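Side-chain contacts in choline/ethanolamine kinase family protein (PDB 3DXQ), which probably phosphorylates ethanolamine or a related small amino alcohol, as a phosphotransferase of kinase-like fold: residues A150-V155 against W254-L259; A248-L253 against D276-R281; A9-I14 against L40-P45. One frame throughout, in Å; residues are numbered along the deposited sequence.

Interaction 1 (A150-V155 against W254-L259)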
ATOM      1  N   ALA A 150     -10.675   5.394 -22.865  1.00 53.90           N
ATOM      2  CA  ALA A 150     -10.355   4.793 -24.157  1.00 53.80           C
ATOM      3  C   ALA A 150      -9.418   3.592 -23.978  1.00 54.07           C
ATOM      4  O   ALA A 150      -8.382   3.701 -23.320  1.00 55.64           O
ATOM      5  CB  ALA A 150      -9.726   5.829 -25.079  1.00 52.92           C
ATOM      6  N   GLY A 151      -9.795   2.447 -24.548  1.00 54.54           N
ATOM      7  CA  GLY A 151      -9.020   1.202 -24.431  1.00 53.81           C
ATOM      8  C   GLY A 151      -9.234   0.469 -23.114  1.00 54.12           C
ATOM      9  O   GLY A 151      -8.388  -0.326 -22.671  1.00 53.39           O
ATOM     10  N   TYR A 152     -10.367   0.749 -22.479  1.00 53.81           N
ATOM     11  CA  TYR A 152     -10.753   0.094 -21.235  1.00 53.57           C
ATOM     12  C   TYR A 152     -10.751  -1.418 -21.436  1.00 52.94           C
ATOM     13  O   TYR A 152     -10.110  -2.161 -20.674  1.00 52.28           O
ATOM     14  CB  TYR A 152     -12.147   0.579 -20.821  1.00 53.23           C
ATOM     15  CG  TYR A 152     -12.739  -0.089 -19.598  1.00 55.10           C
ATOM     16  CD1 TYR A 152     -12.421   0.347 -18.320  1.00 50.63           C
ATOM     17  CD2 TYR A 152     -13.646  -1.141 -19.728  1.00 55.39           C
ATOM     18  CE1 TYR A 152     -12.978  -0.256 -17.207  1.00 50.21           C
ATOM     19  CE2 TYR A 152     -14.201  -1.750 -18.617  1.00 51.78           C
ATOM     20  CZ  TYR A 152     -13.868  -1.302 -17.368  1.00 50.48           C
ATOM     21  OH  TYR A 152     -14.434  -1.907 -16.277  1.00 55.44           O
ATOM     22  N   HIS A 153     -11.437  -1.856 -22.488  1.00 51.83           N
ATOM     23  CA  HIS A 153     -11.588  -3.284 -22.759  1.00 51.78           C
ATOM     24  C   HIS A 153     -10.285  -3.968 -23.207  1.00 52.17           C
ATOM     25  O   HIS A 153     -10.093  -5.163 -22.958  1.00 52.25           O
ATOM     26  CB  HIS A 153     -12.745  -3.520 -23.736  1.00 50.00           C
ATOM     27  CG  HIS A 153     -14.066  -3.057 -23.201  1.00 51.87           C
ATOM     28  ND1 HIS A 153     -14.705  -1.923 -23.660  1.00 49.95           N
ATOM     29  CD2 HIS A 153     -14.845  -3.553 -22.208  1.00 51.88           C
ATOM     30  CE1 HIS A 153     -15.834  -1.754 -22.992  1.00 45.72           C
ATOM     31  NE2 HIS A 153     -15.942  -2.728 -22.105  1.00 48.31           N
ATOM     32  N   ASP A 154      -9.380  -3.220 -23.831  1.00 52.03           N
ATOM     33  CA  ASP A 154      -8.087  -3.784 -24.235  1.00 51.78           C
ATOM     34  C   ASP A 154      -7.255  -4.069 -22.983  1.00 52.27           C
ATOM     35  O   ASP A 154      -6.792  -5.195 -22.755  1.00 53.05           O
ATOM     36  CB  ASP A 154      -7.322  -2.821 -25.149  1.00 52.33           C
ATOM     37  CG  ASP A 154      -8.057  -2.532 -26.446  1.00 52.75           C
ATOM     38  OD1 ASP A 154      -8.741  -3.439 -26.972  1.00 49.86           O
ATOM     39  OD2 ASP A 154      -7.945  -1.391 -26.938  1.00 58.06           O
ATOM     40  N   VAL A 155      -7.087  -3.045 -22.160  1.00 49.66           N
ATOM     41  CA  VAL A 155      -6.343  -3.202 -20.933  1.00 47.36           C
ATOM     42  C   VAL A 155      -6.889  -4.392 -20.113  1.00 48.82           C
ATOM     43  O   VAL A 155      -6.103  -5.168 -19.540  1.00 48.06           O
ATOM     44  CB  VAL A 155      -6.348  -1.900 -20.105  1.00 46.93           C
ATOM     45  CG1 VAL A 155      -5.898  -2.170 -18.683  1.00 44.00           C
ATOM     46  CG2 VAL A 155      -5.477  -0.832 -20.765  1.00 39.51           C
ATOM     47  N   TRP A 254      -6.883  -0.041  -8.753  1.00 49.18           N
ATOM     48  CA  TRP A 254      -7.348   1.233  -8.248  1.00 49.50           C
ATOM     49  C   TRP A 254      -8.131   2.015  -9.305  1.00 49.80           C
ATOM     50  O   TRP A 254      -9.122   2.663  -8.982  1.00 50.12           O
ATOM     51  CB  TRP A 254      -6.177   2.036  -7.702  1.00 49.84           C
ATOM     52  CG  TRP A 254      -5.657   1.437  -6.436  1.00 51.79           C
ATOM     53  CD1 TRP A 254      -4.467   0.801  -6.247  1.00 50.25           C
ATOM     54  CD2 TRP A 254      -6.328   1.419  -5.177  1.00 54.76           C
ATOM     55  NE1 TRP A 254      -4.352   0.388  -4.944  1.00 50.61           N
ATOM     56  CE2 TRP A 254      -5.483   0.757  -4.264  1.00 53.51           C
ATOM     57  CE3 TRP A 254      -7.568   1.905  -4.732  1.00 55.26           C
ATOM     58  CZ2 TRP A 254      -5.832   0.570  -2.932  1.00 54.32           C
ATOM     59  CZ3 TRP A 254      -7.917   1.716  -3.409  1.00 53.61           C
ATOM     60  CH2 TRP A 254      -7.050   1.055  -2.523  1.00 52.97           C
ATOM     61  N   THR A 255      -7.709   1.959 -10.562  1.00 49.55           N
ATOM     62  CA  THR A 255      -8.476   2.626 -11.614  1.00 49.78           C
ATOM     63  C   THR A 255      -9.943   2.198 -11.564  1.00 51.15           C
ATOM     64  O   THR A 255     -10.839   3.045 -11.518  1.00 51.43           O
ATOM     65  CB  THR A 255      -7.929   2.305 -12.998  1.00 49.47           C
ATOM     66  OG1 THR A 255      -6.677   2.979 -13.171  1.00 53.06           O
ATOM     67  CG2 THR A 255      -8.900   2.758 -14.088  1.00 43.84           C
ATOM     68  N   LEU A 256     -10.173   0.885 -11.562  1.00 52.57           N
ATOM     69  CA  LEU A 256     -11.528   0.320 -11.509  1.00 52.94           C
ATOM     70  C   LEU A 256     -12.277   0.719 -10.241  1.00 54.09           C
ATOM     71  O   LEU A 256     -13.463   1.034 -10.294  1.00 53.51           O
ATOM     72  CB  LEU A 256     -11.476  -1.205 -11.617  1.00 52.91           C
ATOM     73  CG  LEU A 256     -10.970  -1.787 -12.936  1.00 49.05           C
ATOM     74  CD1 LEU A 256     -10.872  -3.295 -12.839  1.00 41.25           C
ATOM     75  CD2 LEU A 256     -11.869  -1.391 -14.083  1.00 49.13           C
ATOM     76  N   TRP A 257     -11.578   0.697  -9.110  1.00 55.64           N
ATOM     77  CA  TRP A 257     -12.135   1.158  -7.831  1.00 57.48           C
ATOM     78  C   TRP A 257     -12.601   2.618  -7.897  1.00 57.69           C
ATOM     79  O   TRP A 257     -13.680   2.966  -7.392  1.00 58.79           O
ATOM     80  CB  TRP A 257     -11.080   1.032  -6.741  1.00 58.89           C
ATOM     81  CG  TRP A 257     -11.488   1.584  -5.430  1.00 61.46           C
ATOM     82  CD1 TRP A 257     -12.159   0.931  -4.445  1.00 63.92           C
ATOM     83  CD2 TRP A 257     -11.214   2.900  -4.930  1.00 64.42           C
ATOM     84  NE1 TRP A 257     -12.330   1.756  -3.358  1.00 64.89           N
ATOM     85  CE2 TRP A 257     -11.754   2.971  -3.627  1.00 66.73           C
ATOM     86  CE3 TRP A 257     -10.556   4.023  -5.453  1.00 65.18           C
ATOM     87  CZ2 TRP A 257     -11.664   4.131  -2.831  1.00 65.43           C
ATOM     88  CZ3 TRP A 257     -10.469   5.182  -4.664  1.00 65.31           C
ATOM     89  CH2 TRP A 257     -11.024   5.224  -3.368  1.00 64.00           C
ATOM     90  N   GLY A 258     -11.766   3.462  -8.510  1.00 56.96           N
ATOM     91  CA  GLY A 258     -12.046   4.889  -8.681  1.00 56.25           C
ATOM     92  C   GLY A 258     -13.252   5.154  -9.569  1.00 56.54           C
ATOM     93  O   GLY A 258     -13.991   6.120  -9.343  1.00 57.60           O
ATOM     94  N   LEU A 259     -13.448   4.314 -10.585  1.00 56.21           N
ATOM     95  CA  LEU A 259     -14.650   4.403 -11.427  1.00 55.88           C
ATOM     96  C   LEU A 259     -15.902   4.053 -10.608  1.00 56.70           C
ATOM     97  O   LEU A 259     -16.959   4.676 -10.783  1.00 57.08           O
ATOM     98  CB  LEU A 259     -14.532   3.519 -12.671  1.00 55.44           C
ATOM     99  CG  LEU A 259     -13.824   4.155 -13.879  1.00 55.23           C
ATOM    100  CD1 LEU A 259     -12.476   4.702 -13.505  1.00 54.32           C
ATOM    101  CD2 LEU A 259     -13.672   3.183 -15.045  1.00 55.90           C
TER
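Y152 and L256 mark the closest backbone approach, with their CA atoms 9.8 Å apart. That spacing leaves the joining to side chains. Residues 152-155 form the first turn of helix 152-167. G151 sits at its N-cap, and V155 N donates to G151 O at 3.1 Å. The positive phi of G151 suits a glycine. Residues 254-259 lie within the long helix 237-263.

The contact is apolar and rests on one tyrosine and two leucines. The CG of Y152 stands anti to the backbone N (chi1 176°), and the ring reaches across to the second helix. Its outer end meets the CD2 methyl of L256, with Y152 OH 3.4 Å and Y152 CE1 3.5 Å from that carbon. The two side chains cross at about a right angle, and the methyl approaches the ring obliquely. L259 adds a looser touch, its CD2 lying 4.1 Å from Y152 CE1. The L259 and Y152 side chains run past each other in opposite directions.

Both helices belong to the largely helical C-terminal lobe of the kinase-like fold. Helix 130-141 packs against the same place: L138 touches Y152, and I134 and Y137 touch L256. An alanine in place of Y152 would remove the ring and would probably leave L256 CD2 and L259 CD2 without this ring to pack on, opening a gap between the two helices. On its other side, Y152 CD2 lies over one face of the H153 ring, near the rim. L259 also touches P149, in the loop just before this turn, and A275 of helix 271-287.

Interaction 2 (A248-L253 against D276-R281)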
ATOM      1  N   ALA A 248       1.613  -2.386 -13.326  1.00 43.21           N
ATOM      2  CA  ALA A 248       0.452  -2.249 -14.206  1.00 43.29           C
ATOM      3  C   ALA A 248      -0.837  -2.676 -13.505  1.00 43.61           C
ATOM      4  O   ALA A 248      -1.820  -1.947 -13.534  1.00 45.58           O
ATOM      5  CB  ALA A 248       0.648  -3.042 -15.521  1.00 41.88           C
HETATM    6  N   MSE A 249      -0.839  -3.851 -12.883  1.00 42.99           N
HETATM    7  CA  MSE A 249      -2.046  -4.360 -12.229  1.00 44.09           C
HETATM    8  C   MSE A 249      -2.498  -3.517 -11.059  1.00 45.70           C
HETATM    9  O   MSE A 249      -3.688  -3.424 -10.791  1.00 45.62           O
HETATM   10  CB  MSE A 249      -1.840  -5.792 -11.747  1.00 45.04           C
HETATM   11  CG  MSE A 249      -1.747  -6.830 -12.848  1.00 42.80           C
HETATM   12 SE   MSE A 249      -3.076  -6.557 -14.279  0.75 39.36          SE
HETATM   13  CE  MSE A 249      -3.195  -8.358 -14.871  1.00 51.28           C
ATOM     14  N   CYS A 250      -1.540  -2.933 -10.349  1.00 47.77           N
ATOM     15  CA  CYS A 250      -1.819  -2.050  -9.233  1.00 46.57           C
ATOM     16  C   CYS A 250      -2.612  -0.842  -9.690  1.00 45.65           C
ATOM     17  O   CYS A 250      -3.640  -0.510  -9.132  1.00 43.42           O
ATOM     18  CB  CYS A 250      -0.507  -1.599  -8.610  1.00 48.03           C
ATOM     19  SG  CYS A 250      -0.701  -0.713  -7.080  1.00 53.41           S
ATOM     20  N   ASP A 251      -2.139  -0.186 -10.735  1.00 47.29           N
ATOM     21  CA  ASP A 251      -2.883   0.924 -11.323  1.00 45.90           C
ATOM     22  C   ASP A 251      -4.265   0.497 -11.790  1.00 46.15           C
ATOM     23  O   ASP A 251      -5.238   1.230 -11.607  1.00 48.39           O
ATOM     24  CB  ASP A 251      -2.134   1.522 -12.516  1.00 45.53           C
ATOM     25  CG  ASP A 251      -1.226   2.684 -12.141  1.00 47.45           C
ATOM     26  OD1 ASP A 251      -1.467   3.352 -11.121  1.00 49.28           O
ATOM     27  OD2 ASP A 251      -0.278   2.953 -12.904  1.00 51.30           O
ATOM     28  N   LEU A 252      -4.356  -0.669 -12.416  1.00 45.72           N
ATOM     29  CA  LEU A 252      -5.636  -1.144 -12.937  1.00 46.28           C
ATOM     30  C   LEU A 252      -6.650  -1.356 -11.815  1.00 46.76           C
ATOM     31  O   LEU A 252      -7.812  -0.960 -11.942  1.00 47.42           O
ATOM     32  CB  LEU A 252      -5.455  -2.460 -13.702  1.00 46.35           C
ATOM     33  CG  LEU A 252      -6.727  -3.021 -14.339  1.00 46.47           C
ATOM     34  CD1 LEU A 252      -7.274  -2.072 -15.366  1.00 41.20           C
ATOM     35  CD2 LEU A 252      -6.442  -4.350 -14.960  1.00 45.70           C
ATOM     36  N   LEU A 253      -6.204  -2.005 -10.739  1.00 46.13           N
ATOM     37  CA  LEU A 253      -7.052  -2.287  -9.578  1.00 46.88           C
ATOM     38  C   LEU A 253      -7.716  -1.019  -9.081  1.00 47.83           C
ATOM     39  O   LEU A 253      -8.942  -0.923  -9.021  1.00 48.75           O
ATOM     40  CB  LEU A 253      -6.230  -2.904  -8.444  1.00 46.44           C
ATOM     41  CG  LEU A 253      -6.999  -3.213  -7.158  1.00 48.04           C
ATOM     42  CD1 LEU A 253      -8.034  -4.288  -7.468  1.00 40.50           C
ATOM     43  CD2 LEU A 253      -6.071  -3.637  -6.020  1.00 44.54           C
ATOM     44  N   ASP A 276      -8.803   8.407 -14.360  1.00 52.40           N
ATOM     45  CA  ASP A 276      -8.181   8.664 -15.672  1.00 52.97           C
ATOM     46  C   ASP A 276      -6.659   8.716 -15.600  1.00 52.25           C
ATOM     47  O   ASP A 276      -5.974   8.314 -16.545  1.00 51.26           O
ATOM     48  CB  ASP A 276      -8.684   9.982 -16.278  1.00 53.93           C
ATOM     49  CG  ASP A 276     -10.095   9.879 -16.824  1.00 56.43           C
ATOM     50  OD1 ASP A 276     -10.561   8.746 -17.046  1.00 60.69           O
ATOM     51  OD2 ASP A 276     -10.736  10.931 -17.043  1.00 60.17           O
ATOM     52  N   GLY A 277      -6.140   9.221 -14.483  1.00 51.71           N
ATOM     53  CA  GLY A 277      -4.703   9.337 -14.292  1.00 50.60           C
ATOM     54  C   GLY A 277      -4.058   7.973 -14.243  1.00 49.55           C
ATOM     55  O   GLY A 277      -3.227   7.642 -15.104  1.00 48.62           O
ATOM     56  N   ARG A 278      -4.491   7.180 -13.258  1.00 48.55           N
ATOM     57  CA  ARG A 278      -3.930   5.853 -12.999  1.00 48.20           C
ATOM     58  C   ARG A 278      -4.127   4.896 -14.159  1.00 47.38           C
ATOM     59  O   ARG A 278      -3.314   4.001 -14.365  1.00 47.23           O
ATOM     60  CB  ARG A 278      -4.530   5.232 -11.735  1.00 47.73           C
ATOM     61  CG  ARG A 278      -4.447   6.123 -10.516  1.00 46.89           C
ATOM     62  CD  ARG A 278      -4.503   5.329  -9.219  1.00 49.32           C
ATOM     63  NE  ARG A 278      -3.300   4.517  -9.053  1.00 49.60           N
ATOM     64  CZ  ARG A 278      -2.949   3.878  -7.943  1.00 45.69           C
ATOM     65  NH1 ARG A 278      -3.697   3.955  -6.857  1.00 45.75           N
ATOM     66  NH2 ARG A 278      -1.829   3.169  -7.923  1.00 47.13           N
ATOM     67  N   PHE A 279      -5.203   5.075 -14.910  1.00 47.59           N
ATOM     68  CA  PHE A 279      -5.436   4.226 -16.064  1.00 46.86           C
ATOM     69  C   PHE A 279      -4.449   4.554 -17.176  1.00 46.22           C
ATOM     70  O   PHE A 279      -3.790   3.665 -17.705  1.00 45.40           O
ATOM     71  CB  PHE A 279      -6.851   4.390 -16.593  1.00 48.03           C
ATOM     72  CG  PHE A 279      -7.138   3.524 -17.774  1.00 47.33           C
ATOM     73  CD1 PHE A 279      -7.546   2.211 -17.598  1.00 50.16           C
ATOM     74  CD2 PHE A 279      -6.953   4.001 -19.061  1.00 48.82           C
ATOM     75  CE1 PHE A 279      -7.792   1.394 -18.690  1.00 51.11           C
ATOM     76  CE2 PHE A 279      -7.202   3.196 -20.159  1.00 54.13           C
ATOM     77  CZ  PHE A 279      -7.616   1.884 -19.974  1.00 53.10           C
ATOM     78  N   ALA A 280      -4.362   5.837 -17.523  1.00 46.22           N
ATOM     79  CA  ALA A 280      -3.500   6.304 -18.615  1.00 45.13           C
ATOM     80  C   ALA A 280      -2.044   5.908 -18.396  1.00 45.10           C
ATOM     81  O   ALA A 280      -1.347   5.537 -19.345  1.00 43.31           O
ATOM     82  CB  ALA A 280      -3.620   7.803 -18.767  1.00 44.98           C
ATOM     83  N   ARG A 281      -1.594   5.981 -17.143  1.00 45.45           N
ATOM     84  CA  ARG A 281      -0.248   5.553 -16.776  1.00 46.28           C
ATOM     85  C   ARG A 281      -0.094   4.049 -17.018  1.00 46.52           C
ATOM     86  O   ARG A 281       0.901   3.591 -17.592  1.00 47.14           O
ATOM     87  CB  ARG A 281       0.010   5.886 -15.298  1.00 47.56           C
ATOM     88  CG  ARG A 281       1.389   5.498 -14.784  1.00 49.48           C
ATOM     89  CD  ARG A 281       1.680   6.186 -13.472  1.00 51.73           C
ATOM     90  NE  ARG A 281       0.709   5.820 -12.451  1.00 55.62           N
ATOM     91  CZ  ARG A 281       0.570   6.421 -11.274  1.00 55.51           C
ATOM     92  NH1 ARG A 281       1.338   7.447 -10.943  1.00 58.80           N
ATOM     93  NH2 ARG A 281      -0.358   6.000 -10.427  1.00 52.06           N
TER
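D251 faces R278 and R281 across helices 237-263 and 271-287 of the helical C-terminal lobe. The axes of segments 248-253 and 276-281 come within 8.4 Å at 153°, nearly antiparallel. All three residues form one salt-bridge network, and both carboxylate oxygens of D251 are used.

R281 takes the carboxylate side-on. Its NH2 donates to D251 OD1 at 3.0 Å, meeting the syn lone pair of that oxygen. Its NE donates to D251 OD2 at 3.1 Å, also on the syn side. The two flat groups are nearly coplanar (8°), and each nitrogen has its own oxygen, the NE bond somewhat tilted. A bend at chi3 (60°) brings the guanidinium alongside the carboxylate.

R278 brings two nitrogens to a single oxygen. Its NE reaches D251 OD1 at 3.0 Å, nearly in line with the C-O bond. Its NH2 reaches the same atom at 3.2 Å, on the anti side and out of the carboxylate plane, the longer and more bent of the two bonds. Here the guanidinium stands almost perpendicular to the carboxylate. OD1 therefore accepts three N-H groups.

R278 has further partners. Its NH2 forms a salt bridge with E215 OE2, at the end of helix 206-215, and its NH1 bonds to Y274 OH.

D251 and R278 are buried, and two arginines meet the one carboxylate. This setting would be expected to favour the ionised carboxylate, while E215 probably balances part of the charge of R278.

Interaction 3 (A9-I14 against L40-P45)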
ATOM      1  N   ALA A   9     -12.057  13.708  22.647  1.00 57.16           N
ATOM      2  CA  ALA A   9     -13.158  12.981  23.260  1.00 57.15           C
ATOM      3  C   ALA A   9     -12.705  11.541  23.494  1.00 57.29           C
ATOM      4  O   ALA A   9     -12.793  11.037  24.619  1.00 56.59           O
ATOM      5  CB  ALA A   9     -14.381  13.010  22.355  1.00 57.39           C
ATOM      6  N   LYS A  10     -12.191  10.903  22.436  1.00 57.02           N
ATOM      7  CA  LYS A  10     -11.762   9.505  22.511  1.00 57.73           C
ATOM      8  C   LYS A  10     -10.745   9.223  23.615  1.00 57.09           C
ATOM      9  O   LYS A  10     -10.699   8.108  24.130  1.00 57.81           O
ATOM     10  CB  LYS A  10     -11.222   9.003  21.166  1.00 57.98           C
ATOM     11  CG  LYS A  10     -12.279   8.390  20.229  1.00 61.35           C
ATOM     12  CD  LYS A  10     -13.271   9.416  19.688  1.00 65.83           C
ATOM     13  CE  LYS A  10     -13.916   8.963  18.368  1.00 65.58           C
ATOM     14  NZ  LYS A  10     -14.348   7.523  18.367  1.00 65.89           N
ATOM     15  N   LEU A  11      -9.935  10.213  23.967  1.00 56.32           N
ATOM     16  CA  LEU A  11      -8.948  10.043  25.033  1.00 57.32           C
ATOM     17  C   LEU A  11      -9.533   9.492  26.319  1.00 57.91           C
ATOM     18  O   LEU A  11      -8.911   8.647  26.958  1.00 59.94           O
ATOM     19  CB  LEU A  11      -8.258  11.365  25.358  1.00 57.76           C
ATOM     20  CG  LEU A  11      -7.016  11.723  24.544  1.00 59.17           C
ATOM     21  CD1 LEU A  11      -7.183  11.310  23.092  1.00 61.16           C
ATOM     22  CD2 LEU A  11      -6.685  13.215  24.666  1.00 56.49           C
ATOM     23  N   ALA A  12     -10.711   9.986  26.701  1.00 57.68           N
ATOM     24  CA  ALA A  12     -11.395   9.538  27.915  1.00 56.67           C
ATOM     25  C   ALA A  12     -11.273   8.030  28.031  1.00 55.54           C
ATOM     26  O   ALA A  12     -10.734   7.527  29.016  1.00 54.64           O
ATOM     27  CB  ALA A  12     -12.877   9.959  27.887  1.00 56.54           C
ATOM     28  N   ALA A  13     -11.746   7.338  26.991  1.00 54.20           N
ATOM     29  CA  ALA A  13     -11.673   5.887  26.898  1.00 53.58           C
ATOM     30  C   ALA A  13     -10.295   5.397  27.277  1.00 53.82           C
ATOM     31  O   ALA A  13     -10.141   4.792  28.329  1.00 56.13           O
ATOM     32  CB  ALA A  13     -12.027   5.402  25.485  1.00 53.63           C
ATOM     33  N   ILE A  14      -9.288   5.704  26.456  1.00 52.25           N
ATOM     34  CA  ILE A  14      -7.962   5.113  26.646  1.00 49.69           C
ATOM     35  C   ILE A  14      -7.268   5.575  27.923  1.00 48.33           C
ATOM     36  O   ILE A  14      -6.894   6.727  28.017  1.00 47.29           O
ATOM     37  CB  ILE A  14      -7.020   5.383  25.491  1.00 48.52           C
ATOM     38  CG1 ILE A  14      -7.692   5.107  24.148  1.00 49.98           C
ATOM     39  CG2 ILE A  14      -5.783   4.506  25.646  1.00 49.66           C
ATOM     40  CD1 ILE A  14      -8.280   6.322  23.494  1.00 48.77           C
ATOM     41  N   LEU A  40       2.787   9.230  22.043  1.00 42.34           N
ATOM     42  CA  LEU A  40       1.951   8.141  21.549  1.00 42.33           C
ATOM     43  C   LEU A  40       1.149   8.703  20.379  1.00 39.94           C
ATOM     44  O   LEU A  40       1.020   9.910  20.262  1.00 38.82           O
ATOM     45  CB  LEU A  40       1.028   7.632  22.662  1.00 42.86           C
ATOM     46  CG  LEU A  40       1.696   7.149  23.952  1.00 44.51           C
ATOM     47  CD1 LEU A  40       0.671   6.910  25.052  1.00 42.82           C
ATOM     48  CD2 LEU A  40       2.491   5.897  23.718  1.00 45.45           C
ATOM     49  N   CYS A  41       0.669   7.835  19.500  1.00 39.04           N
ATOM     50  CA  CYS A  41      -0.197   8.241  18.367  1.00 39.74           C
ATOM     51  C   CYS A  41      -1.560   7.599  18.511  1.00 39.04           C
ATOM     52  O   CYS A  41      -1.683   6.408  18.776  1.00 36.71           O
ATOM     53  CB  CYS A  41       0.351   7.801  17.024  1.00 37.73           C
ATOM     54  SG  CYS A  41       1.832   8.558  16.533  1.00 46.35           S
ATOM     55  N   LEU A  42      -2.577   8.415  18.344  1.00 40.81           N
ATOM     56  CA  LEU A  42      -3.958   7.976  18.401  1.00 43.26           C
ATOM     57  C   LEU A  42      -4.442   7.861  16.960  1.00 45.85           C
ATOM     58  O   LEU A  42      -4.305   8.822  16.202  1.00 48.10           O
ATOM     59  CB  LEU A  42      -4.776   9.018  19.159  1.00 41.99           C
ATOM     60  CG  LEU A  42      -6.242   8.716  19.442  1.00 39.96           C
ATOM     61  CD1 LEU A  42      -6.421   7.504  20.347  1.00 35.40           C
ATOM     62  CD2 LEU A  42      -6.846   9.922  20.082  1.00 36.45           C
ATOM     63  N   ARG A  43      -4.960   6.696  16.570  1.00 47.87           N
ATOM     64  CA  ARG A  43      -5.485   6.483  15.213  1.00 50.46           C
ATOM     65  C   ARG A  43      -7.003   6.227  15.252  1.00 51.91           C
ATOM     66  O   ARG A  43      -7.457   5.278  15.894  1.00 52.18           O
ATOM     67  CB  ARG A  43      -4.771   5.301  14.562  1.00 49.88           C
ATOM     68  CG  ARG A  43      -3.293   5.176  14.953  1.00 52.12           C
ATOM     69  CD  ARG A  43      -2.562   4.111  14.130  1.00 54.61           C
ATOM     70  NE  ARG A  43      -2.053   4.636  12.852  1.00 58.86           N
ATOM     71  CZ  ARG A  43      -0.884   5.271  12.698  1.00 60.02           C
ATOM     72  NH1 ARG A  43      -0.073   5.483  13.736  1.00 56.14           N
ATOM     73  NH2 ARG A  43      -0.518   5.704  11.489  1.00 57.12           N
ATOM     74  N   ILE A  44      -7.782   7.074  14.574  1.00 53.48           N
ATOM     75  CA  ILE A  44      -9.255   6.954  14.533  1.00 54.60           C
ATOM     76  C   ILE A  44      -9.699   6.493  13.144  1.00 55.09           C
ATOM     77  O   ILE A  44      -9.235   7.041  12.140  1.00 58.31           O
ATOM     78  CB  ILE A  44      -9.969   8.292  14.782  1.00 53.97           C
ATOM     79  CG1 ILE A  44      -9.572   8.920  16.127  1.00 56.82           C
ATOM     80  CG2 ILE A  44     -11.497   8.088  14.728  1.00 57.26           C
ATOM     81  CD1 ILE A  44     -10.581   8.707  17.239  1.00 54.66           C
ATOM     82  N   PRO A  45     -10.589   5.492  13.067  1.00 53.35           N
ATOM     83  CA  PRO A  45     -11.086   5.034  11.762  1.00 52.63           C
ATOM     84  C   PRO A  45     -12.067   5.995  11.034  1.00 52.91           C
ATOM     85  O   PRO A  45     -12.974   6.574  11.658  1.00 51.48           O
ATOM     86  CB  PRO A  45     -11.796   3.720  12.111  1.00 51.74           C
ATOM     87  CG  PRO A  45     -11.359   3.385  13.502  1.00 51.29           C
ATOM     88  CD  PRO A  45     -11.132   4.674  14.161  1.00 52.99           C
TER
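K10, L11 and I14 lie over strand 40-45 and meet it through I44 and L42. The backbones stay apart, with the CA atoms of L11 and L42 8.6 Å from each other, so side chains do the touching.

Methyl-to-methyl packing centres on L42. Its two branches serve different partners. CD2 meets L11 CD1 at 3.3 Å, and CD1 meets I14 CD1 at 3.8 Å. L42 holds CG anti to the backbone N (chi1 -175°), which sets the fork against L11 and I14. Both pairs of side chains approach at a slant.

The second kind of contact is the hydrocarbon chain of a lysine against a methyl. K10 folds round I44 CD1, with bends at chi2 (69°) and chi4 (44°). Its CG and CE both lie 3.5 Å from I44 CD1, and CD is close as well. The amino group is carried past the methyl at the end of this curved chain.

Backbone bonds place the strand itself. L42 and I44 pair with F35 and L33 of strand 32-37, while C41 and R43 pair with T86 and M84. I14 reaches further over the sheet, to V85 and H76.

L42 and I44 are alternate residues and point to the same face. The N-terminal segment thus covers part of one face of a five-stranded antiparallel sheet, the sheet of the N-terminal lobe in the kinase-like fold.

Interaction 3 comes first along the chain and closes before the others open. It lies in the N-terminal sheet region, about 35 Å from interaction 2 and 38 Å from interaction 1, centre to centre. Interactions 2 and 3 are on opposite sides of the chain's centre. Interactions 1 and 2 are neighbours, with centres about 7 Å apart, and their segments alternate along the chain. Both use helix 237-263: residues 248-253 meet helix 271-287, and the next turns meet the start of helix 152-167. They touch directly, as where T255 packs on F279. The three contacts thus sample both lobes of a kinase-like fold, one sheet-based and one helical.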